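TRAP dicarboxylate ABC transporter, substrate-binding protein (Roseobacter denitrificans, PDB 4OVQ) binds beta-D-glucuronate and, as a periplasmic solute-binding protein, probably hands it to a TRAP-type membrane transporter. Local coordinates at residues M164-M169 with G176-L181; G204-W209 with S227-I232. One frame throughout, in Å; residues are numbered along the deposited sequence.

How the contacts relate
Contact 1 and contact 2 follow each other along the chain, their centres about 12 Å apart. In contact 1, helix 172-180 packs on strand 165-168, the first two elements of a beta-alpha-beta unit that ends with strand 184-187. Contact 2 links strand 204-207 to strand 223-230, which flank strand 146-150 in a mixed sheet. The two meet directly: Gly204 probably hydrogen-bonds through its backbone to Lys165 and Arg167, and Met177 packs against His229. Both reach the glucuronate: Arg167 of contact 1 takes the carboxylate and Asn207 of contact 2 the ring oxygen and O1, so neighbouring parts of the fold serve different parts of one sugar.

Contact 1: residues M164-M169 with G176-L181; sequences MKVRVM and GMIAEL. With BDP (beta-D-glucopyranuronic acid), chain C.
Ile178 of helix 172-180 lies across Val166 and Val168, which share one face of strand 165-168. Two successive carbons of one branch divide the work. CG1 of Ile178 sits 3.6 Å from CG1 of Val168, the two side chains running past each other in opposite directions, while CD1 of Ile178 reaches CG1 of Val166 at 3.8 Å in a slanting approach. Val166 turns CG1 anti to its own nitrogen (chi1 -174°), which brings that methyl to the isoleucine tip. Selenomethionine Met177 adds a looser touch, its CE 4.4 Å from Val168 CG1; Phe174 of the same helix also covers Val168. The axes of strand 165-168 and of helix residues 176-180 run nearly antiparallel and come within 9.7 Å of each other.

Between the two valines, Arg167 points the other way, toward the sugar. Its chain bends at chi2 (-89°) and presents the guanidinium edge-on to the glucuronate carboxylate. NH1 donates to O6B at 2.8 Å and NH2 of Arg167 to O6A at 2.9 Å, both almost straight, with C6 of the sugar in the guanidinium plane. The backbone oxygen of Met188 accepts from NE, which helps fix the rotation of the group. Selenomethionine Met169 approaches differently: its SE stands over the face of the same carboxylate, 3.6 Å from C6.

The alternation of the strand thus separates two chemistries: a buried aliphatic seam holds the helix, and on the opposite face a bidentate, charge-assisted pair of bonds probably selects for an acid group on the ligand.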
HETATM    1  N   MSE A 164      20.615  -8.196   7.962  1.00 15.99           N
HETATM    2  CA  MSE A 164      20.224  -6.817   7.676  1.00 15.19           C
HETATM    3  C   MSE A 164      18.966  -6.416   8.486  1.00 13.21           C
HETATM    4  O   MSE A 164      17.980  -7.158   8.506  1.00 14.30           O
HETATM    5  CB  MSE A 164      19.975  -6.630   6.173  1.00 17.72           C
HETATM    6  CG  MSE A 164      19.813  -5.184   5.752  1.00 13.13           C
HETATM    7 SE   MSE A 164      19.426  -4.998   3.848  1.00 21.82          SE
HETATM    8  CE  MSE A 164      21.156  -5.418   3.125  1.00 14.26           C
ATOM      9  N   LYS A 165      18.992  -5.245   9.130  1.00 13.77           N
ATOM     10  CA  LYS A 165      17.824  -4.721   9.855  1.00 12.41           C
ATOM     11  C   LYS A 165      16.981  -4.012   8.823  1.00 10.59           C
ATOM     12  O   LYS A 165      17.390  -2.986   8.279  1.00 12.47           O
ATOM     13  CB  LYS A 165      18.208  -3.706  10.950  1.00 13.97           C
ATOM     14  CG  LYS A 165      19.255  -4.180  11.946  1.00 16.22           C
ATOM     15  CD  LYS A 165      19.664  -3.017  12.888  1.00 26.27           C
ATOM     16  CE  LYS A 165      20.443  -1.874  12.164  1.00 23.36           C
ATOM     17  NZ  LYS A 165      21.903  -2.226  12.060  1.00 29.32           N
ATOM     18  N   VAL A 166      15.818  -4.568   8.516  1.00  9.58           N
ATOM     19  CA  VAL A 166      14.957  -3.991   7.476  1.00  8.98           C
ATOM     20  C   VAL A 166      13.617  -3.540   8.063  1.00  8.41           C
ATOM     21  O   VAL A 166      12.897  -4.299   8.692  1.00 10.52           O
ATOM     22  CB  VAL A 166      14.694  -4.983   6.330  1.00  9.41           C
ATOM     23  CG1 VAL A 166      13.923  -4.276   5.209  1.00  9.20           C
ATOM     24  CG2 VAL A 166      16.017  -5.625   5.827  1.00 10.32           C
ATOM     25  N   ARG A 167      13.313  -2.260   7.882  1.00  8.90           N
ATOM     26  CA  ARG A 167      12.033  -1.728   8.300  1.00  7.53           C
ATOM     27  C   ARG A 167      10.944  -2.253   7.383  1.00  8.61           C
ATOM     28  O   ARG A 167      11.109  -2.325   6.154  1.00  9.22           O
ATOM     29  CB  ARG A 167      12.035  -0.204   8.250  1.00  9.31           C
ATOM     30  CG  ARG A 167      10.688   0.461   8.671  1.00  8.37           C
ATOM     31  CD  ARG A 167       9.755   0.628   7.483  1.00  6.94           C
ATOM     32  NE  ARG A 167       8.448   1.176   7.834  1.00  6.41           N
ATOM     33  CZ  ARG A 167       7.515   1.463   6.937  1.00  6.73           C
ATOM     34  NH1 ARG A 167       7.775   1.268   5.652  1.00  8.52           N
ATOM     35  NH2 ARG A 167       6.347   1.959   7.335  1.00  9.21           N
ATOM     36  N   VAL A 168       9.833  -2.587   8.028  1.00  8.59           N
ATOM     37  CA  VAL A 168       8.611  -2.965   7.333  1.00  8.21           C
ATOM     38  C   VAL A 168       7.412  -2.280   7.934  1.00  8.58           C
ATOM     39  O   VAL A 168       7.484  -1.704   9.021  1.00  8.23           O
ATOM     40  CB  VAL A 168       8.359  -4.501   7.383  1.00  9.77           C
ATOM     41  CG1 VAL A 168       9.394  -5.230   6.531  1.00 11.38           C
ATOM     42  CG2 VAL A 168       8.407  -5.023   8.808  1.00 11.02           C
HETATM   43  N   MSE A 169       6.295  -2.322   7.209  1.00  9.07           N
HETATM   44  CA  MSE A 169       5.019  -1.865   7.768  1.00  6.64           C
HETATM   45  C   MSE A 169       4.535  -2.779   8.864  1.00  7.88           C
HETATM   46  O   MSE A 169       5.067  -3.870   9.026  1.00  9.57           O
HETATM   47  CB  MSE A 169       3.968  -1.792   6.671  1.00  6.66           C
HETATM   48  CG  MSE A 169       4.257  -0.732   5.586  1.00  6.54           C
HETATM   49 SE   MSE A 169       2.853  -0.448   4.286  1.00 13.22          SE
HETATM   50  CE  MSE A 169       3.069  -2.099   3.228  1.00  7.21           C
ATOM     51  N   GLY A 176       7.560 -11.750   9.004  1.00 12.89           N
ATOM     52  CA  GLY A 176       7.898 -13.067   8.484  1.00 13.88           C
ATOM     53  C   GLY A 176       8.729 -13.106   7.211  1.00 15.83           C
ATOM     54  O   GLY A 176       9.706 -13.844   7.093  1.00 18.65           O
HETATM   55  N   MSE A 177       8.319 -12.326   6.225  1.00 11.93           N
HETATM   56  CA  MSE A 177       9.036 -12.225   4.976  1.00 11.77           C
HETATM   57  C   MSE A 177      10.505 -11.923   5.256  1.00 11.78           C
HETATM   58  O   MSE A 177      11.368 -12.546   4.685  1.00 13.27           O
HETATM   59  CB  MSE A 177       8.417 -11.119   4.087  1.00 13.11           C
HETATM   60  CG  MSE A 177       9.209 -10.763   2.844  1.00 11.48           C
HETATM   61 SE   MSE A 177       8.479  -9.263   1.889  1.00 24.35          SE
HETATM   62  CE  MSE A 177       9.058  -7.886   3.041  1.00 10.07           C
ATOM     63  N   ILE A 178      10.785 -10.944   6.112  1.00 12.29           N
ATOM     64  CA  ILE A 178      12.174 -10.561   6.356  1.00 12.55           C
ATOM     65  C   ILE A 178      12.920 -11.669   7.090  1.00 14.49           C
ATOM     66  O   ILE A 178      14.042 -12.009   6.719  1.00 16.81           O
ATOM     67  CB  ILE A 178      12.294  -9.227   7.115  1.00 11.34           C
ATOM     68  CG1 ILE A 178      11.607  -8.092   6.324  1.00 14.95           C
ATOM     69  CG2 ILE A 178      13.766  -8.900   7.420  1.00 12.94           C
ATOM     70  CD1 ILE A 178      12.318  -7.690   5.021  1.00 13.42           C
ATOM     71  N   ALA A 179      12.283 -12.248   8.104  1.00 15.69           N
ATOM     72  CA  ALA A 179      12.924 -13.285   8.914  1.00 13.07           C
ATOM     73  C   ALA A 179      13.298 -14.485   8.036  1.00 19.93           C
ATOM     74  O   ALA A 179      14.360 -15.107   8.237  1.00 21.91           O
ATOM     75  CB  ALA A 179      12.015 -13.686  10.065  1.00 17.06           C
ATOM     76  N   GLU A 180      12.483 -14.785   7.021  1.00 19.84           N
ATOM     77  CA  GLU A 180      12.771 -15.944   6.148  1.00 23.23           C
ATOM     78  C   GLU A 180      13.891 -15.681   5.116  1.00 22.47           C
ATOM     79  O   GLU A 180      14.435 -16.613   4.487  1.00 22.53           O
ATOM     80  CB  GLU A 180      11.487 -16.430   5.458  1.00 22.09           C
ATOM     81  CG  GLU A 180      10.404 -16.828   6.457  1.00 25.34           C
ATOM     82  CD  GLU A 180      10.784 -18.055   7.291  1.00 27.55           C
ATOM     83  OE1 GLU A 180      11.657 -18.827   6.840  1.00 27.02           O
ATOM     84  OE2 GLU A 180      10.228 -18.229   8.395  1.00 25.82           O
ATOM     85  N   LEU A 181      14.246 -14.410   4.952  1.00 14.31           N
ATOM     86  CA  LEU A 181      15.387 -14.029   4.154  1.00 19.98           C
ATOM     87  C   LEU A 181      16.592 -13.847   5.066  1.00 18.41           C
ATOM     88  O   LEU A 181      17.654 -13.436   4.612  1.00 20.53           O
ATOM     89  CB  LEU A 181      15.083 -12.742   3.383  1.00 20.87           C
ATOM     90  CG  LEU A 181      13.913 -12.820   2.387  1.00 20.11           C
ATOM     91  CD1 LEU A 181      13.625 -11.454   1.794  1.00 19.01           C
ATOM     92  CD2 LEU A 181      14.227 -13.820   1.276  1.00 18.39           C
TER
HETATM   93  C1  BDP C 402       3.704   3.447   0.669  1.00  7.53           C
HETATM   94  C2  BDP C 402       2.213   3.540   0.870  1.00  6.68           C
HETATM   95  C3  BDP C 402       1.992   4.250   2.133  1.00  5.36           C
HETATM   96  C4  BDP C 402       2.634   3.514   3.261  1.00  6.15           C
HETATM   97  C5  BDP C 402       4.113   3.345   3.005  1.00  7.19           C
HETATM   98  C6  BDP C 402       4.829   2.546   4.106  1.00  6.28           C
HETATM   99  O2  BDP C 402       1.717   4.360  -0.241  1.00  7.35           O
HETATM  100  O3  BDP C 402       0.536   4.168   2.363  1.00  6.19           O
HETATM  101  O4  BDP C 402       2.415   4.252   4.537  1.00  6.66           O
HETATM  102  O5  BDP C 402       4.347   2.704   1.758  1.00  6.88           O
HETATM  103  O6A BDP C 402       4.449   2.681   5.307  1.00  8.44           O
HETATM  104  O1  BDP C 402       4.057   2.765  -0.500  1.00  7.09           O
HETATM  105  O6B BDP C 402       5.852   1.933   3.716  1.00  7.81           O

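Contact 2: residues G204-W209 with S227-I232. With BDP (beta-D-glucopyranuronic acid), chain C.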
ATOM      1  N   GLY A 204      17.935  -0.773   6.164  1.00  9.11           N
ATOM      2  CA  GLY A 204      17.224  -0.646   4.910  1.00 10.80           C
ATOM      3  C   GLY A 204      15.730  -0.677   5.131  1.00  8.67           C
ATOM      4  O   GLY A 204      15.232  -0.763   6.269  1.00  8.38           O
ATOM      5  N   ALA A 205      15.020  -0.603   4.019  1.00  9.45           N
ATOM      6  CA  ALA A 205      13.580  -0.664   4.015  1.00  8.35           C
ATOM      7  C   ALA A 205      13.145  -1.132   2.629  1.00 10.09           C
ATOM      8  O   ALA A 205      13.940  -1.675   1.879  1.00 11.26           O
ATOM      9  CB  ALA A 205      13.025   0.703   4.356  1.00  9.38           C
ATOM     10  N   GLU A 206      11.865  -0.984   2.297  1.00 10.58           N
ATOM     11  CA  GLU A 206      11.378  -1.411   0.994  1.00 10.84           C
ATOM     12  C   GLU A 206      10.145  -0.604   0.606  1.00 11.25           C
ATOM     13  O   GLU A 206       9.310  -0.270   1.462  1.00  9.90           O
ATOM     14  CB  GLU A 206      11.113  -2.919   0.980  1.00  9.43           C
ATOM     15  CG  GLU A 206      10.370  -3.499   2.180  1.00 10.78           C
ATOM     16  CD  GLU A 206       8.846  -3.313   2.114  1.00 10.57           C
ATOM     17  OE1 GLU A 206       8.274  -2.746   3.088  1.00  8.09           O
ATOM     18  OE2 GLU A 206       8.215  -3.744   1.115  1.00 10.43           O
ATOM     19  N   ASN A 207      10.043  -0.261  -0.680  1.00 11.51           N
ATOM     20  CA  ASN A 207       8.936   0.543  -1.133  1.00  9.12           C
ATOM     21  C   ASN A 207       8.960   0.730  -2.629  1.00 14.28           C
ATOM     22  O   ASN A 207       9.861   0.266  -3.294  1.00 13.43           O
ATOM     23  CB  ASN A 207       8.906   1.902  -0.434  1.00 11.46           C
ATOM     24  CG  ASN A 207       7.500   2.300  -0.055  1.00 12.94           C
ATOM     25  OD1 ASN A 207       6.626   2.321  -0.923  1.00 12.28           O
ATOM     26  ND2 ASN A 207       7.252   2.562   1.228  1.00  9.75           N
ATOM     27  N   ASN A 208       7.934   1.390  -3.152  1.00 12.39           N
ATOM     28  CA  ASN A 208       7.896   1.710  -4.582  1.00 13.87           C
ATOM     29  C   ASN A 208       8.813   2.910  -4.901  1.00 12.19           C
ATOM     30  O   ASN A 208       9.329   3.583  -4.009  1.00 13.72           O
ATOM     31  CB  ASN A 208       6.457   1.988  -4.992  1.00 10.89           C
ATOM     32  CG  ASN A 208       5.781   3.031  -4.112  1.00  9.53           C
ATOM     33  OD1 ASN A 208       6.325   4.086  -3.831  1.00 11.94           O
ATOM     34  ND2 ASN A 208       4.551   2.722  -3.661  1.00 10.58           N
ATOM     35  N   TRP A 209       9.028   3.185  -6.192  1.00 15.38           N
ATOM     36  CA  TRP A 209       9.901   4.299  -6.566  1.00 15.32           C
ATOM     37  C   TRP A 209       9.459   5.649  -6.033  1.00  9.74           C
ATOM     38  O   TRP A 209      10.269   6.409  -5.514  1.00 13.77           O
ATOM     39  CB  TRP A 209      10.075   4.430  -8.084  1.00 16.59           C
ATOM     40  CG  TRP A 209      10.885   3.369  -8.720  1.00 18.85           C
ATOM     41  CD1 TRP A 209      10.417   2.336  -9.461  1.00 19.93           C
ATOM     42  CD2 TRP A 209      12.315   3.245  -8.708  1.00 20.86           C
ATOM     43  NE1 TRP A 209      11.458   1.563  -9.915  1.00 20.88           N
ATOM     44  CE2 TRP A 209      12.637   2.103  -9.470  1.00 17.68           C
ATOM     45  CE3 TRP A 209      13.352   3.978  -8.118  1.00 23.74           C
ATOM     46  CZ2 TRP A 209      13.963   1.679  -9.670  1.00 21.19           C
ATOM     47  CZ3 TRP A 209      14.668   3.550  -8.313  1.00 18.91           C
ATOM     48  CH2 TRP A 209      14.953   2.411  -9.089  1.00 19.79           C
ATOM     49  N   SER A 227      13.609  -6.237  -6.222  1.00 13.83           N
ATOM     50  CA  SER A 227      13.030  -7.491  -5.767  1.00 17.88           C
ATOM     51  C   SER A 227      11.561  -7.571  -6.117  1.00 15.43           C
ATOM     52  O   SER A 227      11.036  -8.640  -6.359  1.00 20.26           O
ATOM     53  CB  SER A 227      13.197  -7.597  -4.247  1.00 22.04           C
ATOM     54  OG  SER A 227      12.800  -6.376  -3.632  1.00 16.58           O
ATOM     55  N   GLN A 228      10.875  -6.428  -6.099  1.00 18.39           N
ATOM     56  CA  GLN A 228       9.452  -6.404  -6.395  1.00 13.76           C
ATOM     57  C   GLN A 228       8.707  -7.521  -5.659  1.00 14.31           C
ATOM     58  O   GLN A 228       7.879  -8.231  -6.224  1.00 17.08           O
ATOM     59  CB  GLN A 228       9.253  -6.519  -7.906  1.00 20.47           C
ATOM     60  CG  GLN A 228       9.866  -5.353  -8.664  1.00 15.80           C
ATOM     61  CD  GLN A 228       9.785  -5.519 -10.173  1.00 25.24           C
ATOM     62  OE1 GLN A 228       9.842  -6.635 -10.692  1.00 33.80           O
ATOM     63  NE2 GLN A 228       9.652  -4.404 -10.879  1.00 18.63           N
ATOM     64  N   HIS A 229       8.976  -7.608  -4.355  1.00 14.40           N
ATOM     65  CA  HIS A 229       8.514  -8.701  -3.506  1.00 12.27           C
ATOM     66  C   HIS A 229       7.081  -8.538  -3.018  1.00 11.99           C
ATOM     67  O   HIS A 229       6.455  -9.521  -2.623  1.00 15.69           O
ATOM     68  CB  HIS A 229       9.437  -8.841  -2.296  1.00 12.08           C
ATOM     69  CG  HIS A 229       9.672  -7.550  -1.571  1.00 12.61           C
ATOM     70  ND1 HIS A 229      10.798  -6.785  -1.766  1.00 14.03           N
ATOM     71  CD2 HIS A 229       8.910  -6.882  -0.674  1.00 11.84           C
ATOM     72  CE1 HIS A 229      10.716  -5.693  -1.028  1.00 12.52           C
ATOM     73  NE2 HIS A 229       9.572  -5.727  -0.363  1.00 12.11           N
ATOM     74  N   LEU A 230       6.573  -7.302  -3.015  1.00 13.01           N
ATOM     75  CA  LEU A 230       5.195  -7.031  -2.619  1.00 12.63           C
ATOM     76  C   LEU A 230       4.564  -6.124  -3.666  1.00 11.02           C
ATOM     77  O   LEU A 230       5.209  -5.139  -4.106  1.00 16.10           O
ATOM     78  CB  LEU A 230       5.160  -6.347  -1.248  1.00 11.42           C
ATOM     79  CG  LEU A 230       5.447  -7.253  -0.036  1.00 10.91           C
ATOM     80  CD1 LEU A 230       5.746  -6.437   1.226  1.00 10.62           C
ATOM     81  CD2 LEU A 230       4.286  -8.205   0.200  1.00 12.94           C
ATOM     82  N   ILE A 231       3.316  -6.444  -4.043  1.00 11.65           N
ATOM     83  CA  ILE A 231       2.529  -5.620  -4.942  1.00 11.67           C
ATOM     84  C   ILE A 231       1.171  -5.454  -4.253  1.00 14.94           C
ATOM     85  O   ILE A 231       0.307  -6.317  -4.307  1.00 14.26           O
ATOM     86  CB  ILE A 231       2.408  -6.287  -6.328  1.00 15.91           C
ATOM     87  CG1 ILE A 231       3.794  -6.477  -6.917  1.00 15.00           C
ATOM     88  CG2 ILE A 231       1.562  -5.438  -7.252  1.00 17.18           C
ATOM     89  CD1 ILE A 231       3.790  -7.243  -8.269  1.00 21.90           C
ATOM     90  N   ILE A 232       1.045  -4.343  -3.523  1.00 12.37           N
ATOM     91  CA  ILE A 232      -0.070  -4.097  -2.623  1.00  9.09           C
ATOM     92  C   ILE A 232      -0.881  -2.907  -3.150  1.00  8.81           C
ATOM     93  O   ILE A 232      -0.309  -1.844  -3.389  1.00 10.49           O
ATOM     94  CB  ILE A 232       0.479  -3.775  -1.213  1.00  9.23           C
ATOM     95  CG1 ILE A 232       1.375  -4.909  -0.714  1.00 12.01           C
ATOM     96  CG2 ILE A 232      -0.655  -3.513  -0.266  1.00  8.22           C
ATOM     97  CD1 ILE A 232       1.972  -4.657   0.662  1.00 10.57           C
TER
HETATM   98  C1  BDP C 402       3.704   3.447   0.669  1.00  7.53           C
HETATM   99  C2  BDP C 402       2.213   3.540   0.870  1.00  6.68           C
HETATM  100  C3  BDP C 402       1.992   4.250   2.133  1.00  5.36           C
HETATM  101  C4  BDP C 402       2.634   3.514   3.261  1.00  6.15           C
HETATM  102  C5  BDP C 402       4.113   3.345   3.005  1.00  7.19           C
HETATM  103  C6  BDP C 402       4.829   2.546   4.106  1.00  6.28           C
HETATM  104  O2  BDP C 402       1.717   4.360  -0.241  1.00  7.35           O
HETATM  105  O3  BDP C 402       0.536   4.168   2.363  1.00  6.19           O
HETATM  106  O4  BDP C 402       2.415   4.252   4.537  1.00  6.66           O
HETATM  107  O5  BDP C 402       4.347   2.704   1.758  1.00  6.88           O
HETATM  108  O6A BDP C 402       4.449   2.681   5.307  1.00  8.44           O
HETATM  109  O1  BDP C 402       4.057   2.765  -0.500  1.00  7.09           O
HETATM  110  O6B BDP C 402       5.852   1.933   3.716  1.00  7.81           O
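Glu206 and His229 make the dense part of this contact. NE2 of His229 donates to OE2 of Glu206 at 2.8 Å, with the oxygen close to the ring plane but met on the anti side of the carboxylate, whose plane is turned 45° from the ring. The bent glutamate chain (chi1 45°, chi2 81°) brings OE2 to NE2. CB of Glu206 lies in plane at the ring edge, 3.4 Å from CE1 of His229. At the far side of the ring, ND1 and the Ser227 hydroxyl share a hydrogen bond, and the ring of Phe148 meets the imidazole at a shallow angle; rotation of the imidazole is therefore fixed from both nitrogens. OE2 also forms a salt bridge with Arg146, a sugar-binding residue, making Glu206 and His229 a second shell that would orient and polarise that arginine.

Beyond this pair the segments are loosely joined: Leu230 adds one touch, its CD1 3.7 Å from OE2 of Glu206. CA of Glu206 stays 9.0 Å from CA of His229, since strand 146-150 runs between the backbones. Asn207 turns away toward the glucuronate, where OD1 accepts from O1 at 2.6 Å and ND2 of Asn207 donates to ring oxygen O5 at 3.0 Å. The contact thus joins a His-carboxylate hydrogen bond, buttressing Arg146 behind the glucuronate pocket, to Asn208, the N-cap of helix 209-214.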